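Local coordinates for oxaloacetate acetylhydrolase (Cryphonectria parasitica, PDB 3M0K), which is a metal-binding TIM-barrel protein of the phosphoenolpyruvate phosphomutase family that holds a manganese ion and an oxalate ion at the carboxyl ends of its strands, at residues I92-T97 / H121-I126; R168-Q173 / L196-R201; L218-V223 / R242-S247. All blocks are in the same frame, centred on the assembly; numbering follows the deposited sequence.

Contact 1: I92-T97 / H121-I126; sequences IADMDT and HLEDQI. With MN (manganese (II) ion), chain C; OXL (oxalate ion), chain B.
D94 sets its CA over one face of the H121 imidazole, 3.9 Å from the ring centroid, in a CH-pi contact. From CB outwards the aspartate slants across the ring: CB lies near H121 NE2 and CE1, and CG draws closer to CE1. OD1 comes within 3.0 Å of H121 CE1, with the carboxylate and ring planes 29° apart. With CG swung opposite the main-chain nitrogen (chi1 -169°), the carboxylate can divide its work. OD1 takes the N-H of D96 at 2.7 Å, an Asx turn that fixes its rotation, while OD2 binds manganese at 2.1 Å. H121 is held at both nitrogens, NE2 by the hydroxyl of Y50 and ND1 by a water that also meets E123 OE1. E123 suits the second shell: its OE1 lies 2.5 Å from the oxygen of a metal-bound water that also meets D94 OD1. Backbone bonds from M95 N to H121 O (3.1 Å) and from E123 N to D96 O (2.9 Å) keep the two chains in step. On the helix side, apolar M95 CE meets L122 CD1. Acidic residues at the carboxyl ends of neighbouring parallel strands, grouped round a metal, are characteristic of a TIM-barrel metal site.

Contact 2: R168-Q173 / L196-R201; sequences RTDALQ and LLEGFR. With OXL (oxalate ion), chain B.
R168 lays the methylene part of its side chain alongside L196, the two pointing the same way, with R168 CD 3.8 Å from L196 CD2. The long extended chain of an arginine suits this place, because it can pack its methylenes against a leucine and still carry its charge to the ligand. E198 reaches the guanidinium from another direction: its OE1 sits over the centre of one face, 3.7 Å above the plane. That makes a long salt bridge of charges alone, since no N-H points at the oxygen, and OE1 has a hydrogen bond from N221 ND2 besides. The edge of the guanidinium is used for directed bonds. D170 is gripped side-on, with NE giving to OD2 and NH2 to OD1, each at 2.9 Å, and K137 forms a second salt bridge to OD1. NH1 then donates to oxalate O2 at 2.8 Å.

These groups sit at, or just after, the carboxyl ends of two neighbouring parallel strands of the TIM barrel, 164-169 and 194-197. Their register is set by T169 N to L196 O (2.8 Å, an N-H...O angle of 163°) and by E198 N to T169 O. At the end of its strand T169 turns the chain: its OG1 accepts from A171 N in an ST turn and also bonds to D124, a double use that suits a hydroxyl. A water ties the T169 and E198 carbonyl oxygens to L172 N. On the helix-facing side, L172 and L197 cross at about a right angle, their CD2 methyls 3.9 Å apart, and both touch C180 of helix 177-190. G199 continues the chain with a positive phi (67°), a backbone shape that favours glycine.

Contact 3: L218-V223 / R242-S247; sequences LLLNSV and RIMIFS. With OXL (oxalate ion), chain B.
The S247 hydroxyl sits between two close oxygens: N221 OD1 across the contact lies 2.6 Å from S247 OG, and O4 of the oxalate ion is also 2.6 Å from this OG. The two short approaches hold the small serine side chain between N221 and the ligand. N221 reaches this point because its CG is turned opposite the main-chain nitrogen (chi1 173°). I245 crosses it obliquely, CG1 lying 3.4 Å from N221 OD1, while ND2 at the other end of the amide bonds to E198, which holds its rotation.

Strands 219-222 and 243-246 run parallel, 17° apart, and helix 233-239 links them in a beta-alpha-beta unit of the TIM barrel. L220 N gives to I243 O, I245 N to L220 O, and S222 N to I245 O, the regular ladder of a parallel pair. At its start, the L218 carbonyl oxygen accepts from two nitrogens, R242 N at 3.0 Å and I243 N at 3.3 Å.

The face that carries N221 is otherwise apolar. L219 CD1 approaches I243 CG2 at 3.6 Å, while its other methyl, CD2, turns to I245 CD1, so the fork of this leucine spans two isoleucines. On the reverse face L220 and M244 lie side by side, L220 CD2 3.7 Å from M244 CE. The straight methionine chain also brings CE to S222 CB, and both L220 and M244 press on A236 of helix 233-239, whose small side chain suits a place against two larger ones. F246, on this same face, packs against L265 of the second subunit.

How the contacts relate
The three contacts follow one another along the chain without overlap and take successive strand pairs of one parallel barrel: 91-94 with 119-122, 164-169 with 194-197, and 219-222 with 243-246. Their centres lie about 12 Å apart between contacts 1 and 2 and between contacts 2 and 3, and about 14 Å apart between contacts 1 and 3. Contact 1 meets contact 2 where L122 and R168 are joined through their backbones; a backbone bond of L219 with G195 joins the strands of contacts 2 and 3. Across the barrel interior I92 touches I243. All three reach the same oxalate, so distant parts of the sequence converge on one site.

Contact 1: I92-T97 / H121-I126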
loop_
_atom_site.group_PDB
_atom_site.type_symbol
_atom_site.label_atom_id
_atom_site.label_comp_id
_atom_site.label_asym_id
_atom_site.label_seq_id
_atom_site.Cartn_x
_atom_site.Cartn_y
_atom_site.Cartn_z
ATOM N N ILE A 92 19.377 -9.481 -1.270
ATOM C CA ILE A 92 20.000 -8.173 -1.397
ATOM C C ILE A 92 19.066 -7.315 -2.233
ATOM O O ILE A 92 18.654 -7.718 -3.323
ATOM C CB ILE A 92 21.353 -8.273 -2.123
ATOM C CG1 ILE A 92 22.382 -9.005 -1.263
ATOM C CG2 ILE A 92 21.866 -6.891 -2.498
ATOM C CD1 ILE A 92 23.695 -9.325 -2.015
ATOM N N ALA A 93 18.731 -6.133 -1.740
ATOM C CA ALA A 93 17.796 -5.289 -2.461
ATOM C C ALA A 93 18.401 -3.930 -2.769
ATOM O O ALA A 93 19.087 -3.348 -1.939
ATOM C CB ALA A 93 16.500 -5.128 -1.654
ATOM N N ASP A 94 18.152 -3.446 -3.978
ATOM C CA ASP A 94 18.445 -2.072 -4.351
ATOM C C ASP A 94 17.777 -1.170 -3.324
ATOM O O ASP A 94 16.621 -1.379 -2.974
ATOM C CB ASP A 94 17.807 -1.832 -5.715
ATOM C CG ASP A 94 18.242 -0.552 -6.368
ATOM O OD1 ASP A 94 18.950 0.276 -5.757
ATOM O OD2 ASP A 94 17.846 -0.378 -7.539
ATOM N N MET A 95 18.506 -0.177 -2.824
ATOM C CA MET A 95 17.874 0.871 -2.035
ATOM C C MET A 95 18.193 2.237 -2.622
ATOM O O MET A 95 18.045 3.252 -1.961
ATOM C CB MET A 95 18.237 0.791 -0.543
ATOM C CG MET A 95 19.696 1.082 -0.171
ATOM S SD MET A 95 19.861 1.235 1.644
ATOM C CE MET A 95 19.267 2.879 1.913
ATOM N N ASP A 96 18.647 2.243 -3.871
ATOM C CA ASP A 96 18.837 3.488 -4.592
ATOM C C ASP A 96 19.653 4.489 -3.789
ATOM O O ASP A 96 20.756 4.168 -3.341
ATOM C CB ASP A 96 17.474 4.052 -4.989
ATOM C CG ASP A 96 16.780 3.175 -6.005
ATOM O OD1 ASP A 96 17.187 3.215 -7.183
ATOM O OD2 ASP A 96 15.847 2.442 -5.619
ATOM N N THR A 97 19.124 5.695 -3.613
ATOM C CA THR A 97 19.838 6.714 -2.850
ATOM C C THR A 97 19.347 6.828 -1.411
ATOM O O THR A 97 19.801 7.688 -0.659
ATOM C CB THR A 97 19.741 8.090 -3.523
ATOM O OG1 THR A 97 18.365 8.464 -3.621
ATOM C CG2 THR A 97 20.355 8.047 -4.912
ATOM N N HIS A 121 22.176 -2.122 -1.598
ATOM C CA HIS A 121 23.160 -1.177 -2.103
ATOM C C HIS A 121 22.633 0.242 -2.159
ATOM O O HIS A 121 21.490 0.491 -2.548
ATOM C CB HIS A 121 23.800 -1.619 -3.421
ATOM C CG HIS A 121 22.842 -1.799 -4.556
ATOM N ND1 HIS A 121 22.340 -0.741 -5.291
ATOM C CD2 HIS A 121 22.360 -2.920 -5.142
ATOM C CE1 HIS A 121 21.561 -1.202 -6.248
ATOM N NE2 HIS A 121 21.550 -2.526 -6.178
ATOM N N LEU A 122 23.489 1.155 -1.716
ATOM C CA LEU A 122 23.172 2.560 -1.542
ATOM C C LEU A 122 24.169 3.341 -2.381
ATOM O O LEU A 122 25.379 3.129 -2.260
ATOM C CB LEU A 122 23.334 2.900 -0.055
ATOM C CG LEU A 122 23.228 4.330 0.444
ATOM C CD1 LEU A 122 21.958 4.969 -0.068
ATOM C CD2 LEU A 122 23.266 4.338 1.969
ATOM N N GLU A 123 23.665 4.238 -3.229
ATOM C CA GLU A 123 24.493 4.873 -4.247
ATOM C C GLU A 123 24.671 6.368 -4.041
ATOM O O GLU A 123 24.029 6.983 -3.184
ATOM C CB GLU A 123 23.934 4.593 -5.648
ATOM C CG GLU A 123 22.579 5.250 -5.894
ATOM C CD GLU A 123 21.778 4.572 -7.001
ATOM O OE1 GLU A 123 21.739 3.320 -7.046
ATOM O OE2 GLU A 123 21.171 5.301 -7.820
ATOM N N ASP A 124 25.571 6.940 -4.832
ATOM C CA ASP A 124 25.896 8.351 -4.724
ATOM C C ASP A 124 25.271 9.210 -5.827
ATOM O O ASP A 124 25.684 10.340 -6.041
ATOM C CB ASP A 124 27.412 8.545 -4.687
ATOM C CG ASP A 124 28.105 7.946 -5.891
ATOM O OD1 ASP A 124 27.436 7.255 -6.685
ATOM O OD2 ASP A 124 29.328 8.158 -6.039
ATOM N N GLN A 125 24.266 8.682 -6.519
ATOM C CA GLN A 125 23.568 9.483 -7.516
ATOM C C GLN A 125 22.763 10.593 -6.860
ATOM O O GLN A 125 22.363 10.479 -5.701
ATOM C CB GLN A 125 22.636 8.610 -8.358
ATOM C CG GLN A 125 23.359 7.611 -9.221
ATOM C CD GLN A 125 22.467 7.034 -10.297
ATOM O OE1 GLN A 125 22.468 5.831 -10.536
ATOM N NE2 GLN A 125 21.686 7.893 -10.941
ATOM N N ILE A 126 22.515 11.667 -7.601
ATOM C CA ILE A 126 21.624 12.699 -7.110
ATOM C C ILE A 126 20.250 12.065 -6.965
ATOM O O ILE A 126 19.937 11.088 -7.649
ATOM C CB ILE A 126 21.568 13.917 -8.045
ATOM C CG1 ILE A 126 21.019 13.520 -9.415
ATOM C CG2 ILE A 126 22.953 14.534 -8.197
ATOM C CD1 ILE A 126 20.702 14.709 -10.290
HETATM MN MN MN C . 18.754 0.401 -9.326
HETATM C C1 OXL B . 18.958 -2.284 -10.724
HETATM C C2 OXL B . 20.395 -1.970 -10.322
HETATM O O1 OXL B . 18.089 -1.525 -10.466
HETATM O O2 OXL B . 20.636 -0.961 -9.760
HETATM O O3 OXL B . 18.681 -3.465 -11.410
HETATM O O4 OXL B . 21.421 -2.873 -10.620
HETATM O O HOH W 1 19.985 1.640 -7.790
HETATM O O HOH W 2 22.074 1.893 -4.929
HETATM O O HOH W 3 18.798 4.109 -9.201
HETATM O O HOH W 4 19.169 1.871 -10.958
#

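Contact 2: R168-Q173 / L196-R201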
loop_
_atom_site.group_PDB
_atom_site.type_symbol
_atom_site.label_atom_id
_atom_site.label_comp_id
_atom_site.label_asym_id
_atom_site.label_seq_id
_atom_site.Cartn_x
_atom_site.Cartn_y
_atom_site.Cartn_z
ATOM N N ARG A 168 27.542 1.718 -3.167
ATOM C CA ARG A 168 27.634 1.754 -4.620
ATOM C C ARG A 168 28.085 3.125 -5.082
ATOM O O ARG A 168 27.629 4.133 -4.568
ATOM C CB ARG A 168 26.290 1.389 -5.249
ATOM C CG ARG A 168 26.183 1.784 -6.712
ATOM C CD ARG A 168 24.888 1.272 -7.320
ATOM N NE ARG A 168 24.550 2.009 -8.533
ATOM C CZ ARG A 168 23.609 1.631 -9.392
ATOM N NH1 ARG A 168 22.925 0.510 -9.185
ATOM N NH2 ARG A 168 23.359 2.367 -10.463
ATOM N N THR A 169 29.011 3.166 -6.032
ATOM C CA THR A 169 29.359 4.439 -6.637
ATOM C C THR A 169 29.092 4.413 -8.127
ATOM O O THR A 169 29.494 3.482 -8.827
ATOM C CB THR A 169 30.819 4.883 -6.370
ATOM O OG1 THR A 169 31.036 6.143 -7.015
ATOM C CG2 THR A 169 31.823 3.874 -6.908
ATOM N N ASP A 170 28.396 5.448 -8.581
ATOM C CA ASP A 170 28.103 5.680 -9.988
ATOM C C ASP A 170 28.994 6.781 -10.547
ATOM O O ASP A 170 28.661 7.403 -11.561
ATOM C CB ASP A 170 26.644 6.088 -10.124
ATOM C CG ASP A 170 25.707 4.923 -9.933
ATOM O OD1 ASP A 170 25.625 4.088 -10.849
ATOM O OD2 ASP A 170 25.062 4.834 -8.868
ATOM N N ALA A 171 30.129 7.018 -9.889
ATOM C CA ALA A 171 30.959 8.173 -10.217
ATOM C C ALA A 171 31.869 7.963 -11.422
ATOM O O ALA A 171 32.433 8.927 -11.941
ATOM C CB ALA A 171 31.789 8.581 -9.011
ATOM N N LEU A 172 32.024 6.718 -11.859
ATOM C CA LEU A 172 32.986 6.407 -12.917
ATOM C C LEU A 172 32.733 7.277 -14.139
ATOM O O LEU A 172 33.635 7.956 -14.633
ATOM C CB LEU A 172 32.916 4.928 -13.294
ATOM C CG LEU A 172 33.919 4.424 -14.334
ATOM C CD1 LEU A 172 35.349 4.698 -13.875
ATOM C CD2 LEU A 172 33.712 2.942 -14.600
ATOM N N GLN A 173 31.491 7.260 -14.604
ATOM C CA GLN A 173 31.082 7.998 -15.790
ATOM C C GLN A 173 31.580 9.443 -15.772
ATOM O O GLN A 173 32.287 9.873 -16.682
ATOM C CB GLN A 173 29.557 7.971 -15.890
ATOM C CG GLN A 173 28.977 8.333 -17.239
ATOM C CD GLN A 173 27.476 8.125 -17.267
ATOM O OE1 GLN A 173 26.981 7.055 -16.907
ATOM N NE2 GLN A 173 26.743 9.151 -17.679
ATOM N N LEU A 196 30.570 -1.490 -4.427
ATOM C CA LEU A 196 30.084 -1.727 -5.781
ATOM C C LEU A 196 30.485 -0.563 -6.663
ATOM O O LEU A 196 29.949 0.540 -6.549
ATOM C CB LEU A 196 28.560 -1.905 -5.786
ATOM C CG LEU A 196 27.794 -1.818 -7.107
ATOM C CD1 LEU A 196 28.415 -2.665 -8.225
ATOM C CD2 LEU A 196 26.340 -2.204 -6.846
ATOM N N LEU A 197 31.451 -0.805 -7.539
ATOM C CA LEU A 197 31.813 0.185 -8.533
ATOM C C LEU A 197 30.934 -0.139 -9.727
ATOM O O LEU A 197 31.100 -1.180 -10.362
ATOM C CB LEU A 197 33.300 0.091 -8.893
ATOM C CG LEU A 197 33.891 1.329 -9.588
ATOM C CD1 LEU A 197 35.420 1.320 -9.602
ATOM C CD2 LEU A 197 33.346 1.492 -11.004
ATOM N N GLU A 198 29.963 0.727 -9.985
ATOM C CA GLU A 198 28.971 0.484 -11.020
ATOM C C GLU A 198 29.548 0.723 -12.412
ATOM O O GLU A 198 30.261 1.703 -12.642
ATOM C CB GLU A 198 27.750 1.378 -10.806
ATOM C CG GLU A 198 26.685 1.223 -11.876
ATOM C CD GLU A 198 26.201 -0.209 -12.007
ATOM O OE1 GLU A 198 25.982 -0.864 -10.965
ATOM O OE2 GLU A 198 26.041 -0.681 -13.155
ATOM N N GLY A 199 29.242 -0.179 -13.340
ATOM C CA GLY A 199 29.555 0.035 -14.745
ATOM C C GLY A 199 31.021 0.068 -15.146
ATOM O O GLY A 199 31.473 1.034 -15.754
ATOM N N PHE A 200 31.762 -0.988 -14.833
ATOM C CA PHE A 200 33.141 -1.096 -15.291
ATOM C C PHE A 200 33.166 -0.906 -16.798
ATOM O O PHE A 200 32.160 -1.122 -17.475
ATOM C CB PHE A 200 33.733 -2.456 -14.939
ATOM C CG PHE A 200 33.971 -2.651 -13.471
ATOM C CD1 PHE A 200 34.918 -1.891 -12.807
ATOM C CD2 PHE A 200 33.256 -3.599 -12.757
ATOM C CE1 PHE A 200 35.141 -2.067 -11.458
ATOM C CE2 PHE A 200 33.481 -3.785 -11.409
ATOM C CZ PHE A 200 34.427 -3.016 -10.759
ATOM N N ARG A 201 34.315 -0.492 -17.316
ATOM C CA ARG A 201 34.464 -0.276 -18.745
ATOM C C ARG A 201 35.227 -1.425 -19.385
ATOM O O ARG A 201 35.167 -1.620 -20.599
ATOM C CB ARG A 201 35.170 1.052 -19.015
ATOM C CG ARG A 201 34.261 2.264 -18.929
ATOM C CD ARG A 201 34.921 3.469 -19.571
ATOM N NE ARG A 201 33.954 4.505 -19.922
ATOM C CZ ARG A 201 34.243 5.578 -20.649
ATOM N NH1 ARG A 201 35.477 5.761 -21.106
ATOM N NH2 ARG A 201 33.297 6.470 -20.922
HETATM C C1 OXL B . 18.958 -2.284 -10.724
HETATM C C2 OXL B . 20.395 -1.970 -10.322
HETATM O O1 OXL B . 18.089 -1.525 -10.466
HETATM O O2 OXL B . 20.636 -0.961 -9.760
HETATM O O3 OXL B . 18.681 -3.465 -11.410
HETATM O O4 OXL B . 21.421 -2.873 -10.620
HETATM O O HOH W 5 30.695 3.917 -11.212
#

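Contact 3: L218-V223 / R242-S247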
loop_
_atom_site.group_PDB
_atom_site.type_symbol
_atom_site.label_atom_id
_atom_site.label_comp_id
_atom_site.label_asym_id
_atom_site.label_seq_id
_atom_site.Cartn_x
_atom_site.Cartn_y
_atom_site.Cartn_z
ATOM N N LEU A 218 34.134 -6.822 -2.855
ATOM C CA LEU A 218 33.380 -6.084 -3.860
ATOM C C LEU A 218 32.248 -6.930 -4.432
ATOM O O LEU A 218 32.269 -8.166 -4.394
ATOM C CB LEU A 218 34.285 -5.623 -5.011
ATOM C CG LEU A 218 35.440 -4.663 -4.716
ATOM C CD1 LEU A 218 35.851 -3.965 -5.990
ATOM C CD2 LEU A 218 35.040 -3.635 -3.665
ATOM N N LEU A 219 31.276 -6.233 -4.993
ATOM C CA LEU A 219 30.150 -6.852 -5.663
ATOM C C LEU A 219 30.159 -6.365 -7.110
ATOM O O LEU A 219 30.330 -5.173 -7.373
ATOM C CB LEU A 219 28.864 -6.429 -4.945
ATOM C CG LEU A 219 27.506 -6.840 -5.511
ATOM C CD1 LEU A 219 26.478 -6.713 -4.402
ATOM C CD2 LEU A 219 27.087 -6.002 -6.711
ATOM N N LEU A 220 30.012 -7.303 -8.042
ATOM C CA LEU A 220 30.020 -7.005 -9.462
ATOM C C LEU A 220 28.569 -6.966 -9.929
ATOM O O LEU A 220 27.829 -7.916 -9.704
ATOM C CB LEU A 220 30.791 -8.101 -10.209
ATOM C CG LEU A 220 30.794 -8.017 -11.738
ATOM C CD1 LEU A 220 31.392 -6.697 -12.205
ATOM C CD2 LEU A 220 31.555 -9.202 -12.314
ATOM N N ASN A 221 28.153 -5.856 -10.531
ATOM C CA ASN A 221 26.800 -5.771 -11.081
ATOM C C ASN A 221 26.792 -6.045 -12.576
ATOM O O ASN A 221 27.172 -5.185 -13.373
ATOM C CB ASN A 221 26.178 -4.404 -10.815
ATOM C CG ASN A 221 24.835 -4.238 -11.517
ATOM O OD1 ASN A 221 24.092 -5.203 -11.673
ATOM N ND2 ASN A 221 24.543 -3.027 -11.978
ATOM N N SER A 222 26.358 -7.242 -12.951
ATOM C CA SER A 222 26.252 -7.624 -14.350
ATOM C C SER A 222 24.907 -7.164 -14.907
ATOM O O SER A 222 23.863 -7.569 -14.411
ATOM C CB SER A 222 26.381 -9.145 -14.470
ATOM O OG SER A 222 26.197 -9.584 -15.809
ATOM N N VAL A 223 24.922 -6.302 -15.916
ATOM C CA VAL A 223 23.678 -5.812 -16.494
ATOM C C VAL A 223 23.478 -6.456 -17.849
ATOM O O VAL A 223 24.203 -6.162 -18.797
ATOM C CB VAL A 223 23.680 -4.284 -16.658
ATOM C CG1 VAL A 223 22.342 -3.810 -17.207
ATOM C CG2 VAL A 223 23.967 -3.615 -15.325
ATOM N N ARG A 242 33.301 -10.961 -4.541
ATOM C CA ARG A 242 32.664 -11.820 -3.547
ATOM C C ARG A 242 31.156 -11.944 -3.766
ATOM O O ARG A 242 30.542 -12.907 -3.314
ATOM C CB ARG A 242 32.941 -11.343 -2.116
ATOM C CG ARG A 242 34.389 -11.521 -1.658
ATOM C CD ARG A 242 34.821 -12.973 -1.804
ATOM N NE ARG A 242 33.780 -13.899 -1.372
ATOM C CZ ARG A 242 33.378 -14.036 -0.114
ATOM N NH1 ARG A 242 33.925 -13.307 0.846
ATOM N NH2 ARG A 242 32.419 -14.897 0.188
ATOM N N ILE A 243 30.561 -10.951 -4.420
ATOM C CA ILE A 243 29.153 -11.050 -4.787
ATOM C C ILE A 243 29.012 -10.660 -6.249
ATOM O O ILE A 243 29.721 -9.783 -6.735
ATOM C CB ILE A 243 28.269 -10.126 -3.920
ATOM C CG1 ILE A 243 28.561 -10.361 -2.429
ATOM C CG2 ILE A 243 26.790 -10.344 -4.251
ATOM C CD1 ILE A 243 27.833 -9.408 -1.479
ATOM N N MET A 244 28.100 -11.309 -6.958
ATOM C CA MET A 244 27.816 -10.900 -8.320
ATOM C C MET A 244 26.316 -10.900 -8.501
ATOM O O MET A 244 25.671 -11.922 -8.302
ATOM C CB MET A 244 28.450 -11.874 -9.308
ATOM C CG MET A 244 28.360 -11.434 -10.757
ATOM S SD MET A 244 29.319 -12.559 -11.786
ATOM C CE MET A 244 29.124 -11.814 -13.392
ATOM N N ILE A 245 25.763 -9.755 -8.862
ATOM C CA ILE A 245 24.327 -9.692 -9.092
ATOM C C ILE A 245 24.023 -9.573 -10.578
ATOM O O ILE A 245 24.814 -9.041 -11.359
ATOM C CB ILE A 245 23.675 -8.551 -8.310
ATOM C CG1 ILE A 245 24.037 -7.204 -8.928
ATOM C CG2 ILE A 245 24.090 -8.622 -6.841
ATOM C CD1 ILE A 245 23.499 -6.025 -8.148
ATOM N N PHE A 246 22.865 -10.083 -10.966
ATOM C CA PHE A 246 22.491 -10.107 -12.367
ATOM C C PHE A 246 21.207 -9.317 -12.524
ATOM O O PHE A 246 20.115 -9.868 -12.506
ATOM C CB PHE A 246 22.360 -11.551 -12.847
ATOM C CG PHE A 246 23.674 -12.285 -12.873
ATOM C CD1 PHE A 246 24.376 -12.419 -14.053
ATOM C CD2 PHE A 246 24.216 -12.807 -11.708
ATOM C CE1 PHE A 246 25.591 -13.075 -14.082
ATOM C CE2 PHE A 246 25.436 -13.470 -11.731
ATOM C CZ PHE A 246 26.119 -13.602 -12.921
ATOM N N SER A 247 21.379 -8.007 -12.671
ATOM C CA SER A 247 20.295 -7.033 -12.646
ATOM C C SER A 247 19.069 -7.383 -13.466
ATOM O O SER A 247 17.945 -7.343 -12.963
ATOM C CB SER A 247 20.828 -5.693 -13.138
ATOM O OG SER A 247 21.479 -5.043 -12.083
HETATM C C1 OXL B . 18.958 -2.284 -10.724
HETATM C C2 OXL B . 20.395 -1.970 -10.322
HETATM O O1 OXL B . 18.089 -1.525 -10.466
HETATM O O2 OXL B . 20.636 -0.961 -9.760
HETATM O O3 OXL B . 18.681 -3.465 -11.410
HETATM O O4 OXL B . 21.421 -2.873 -10.620
#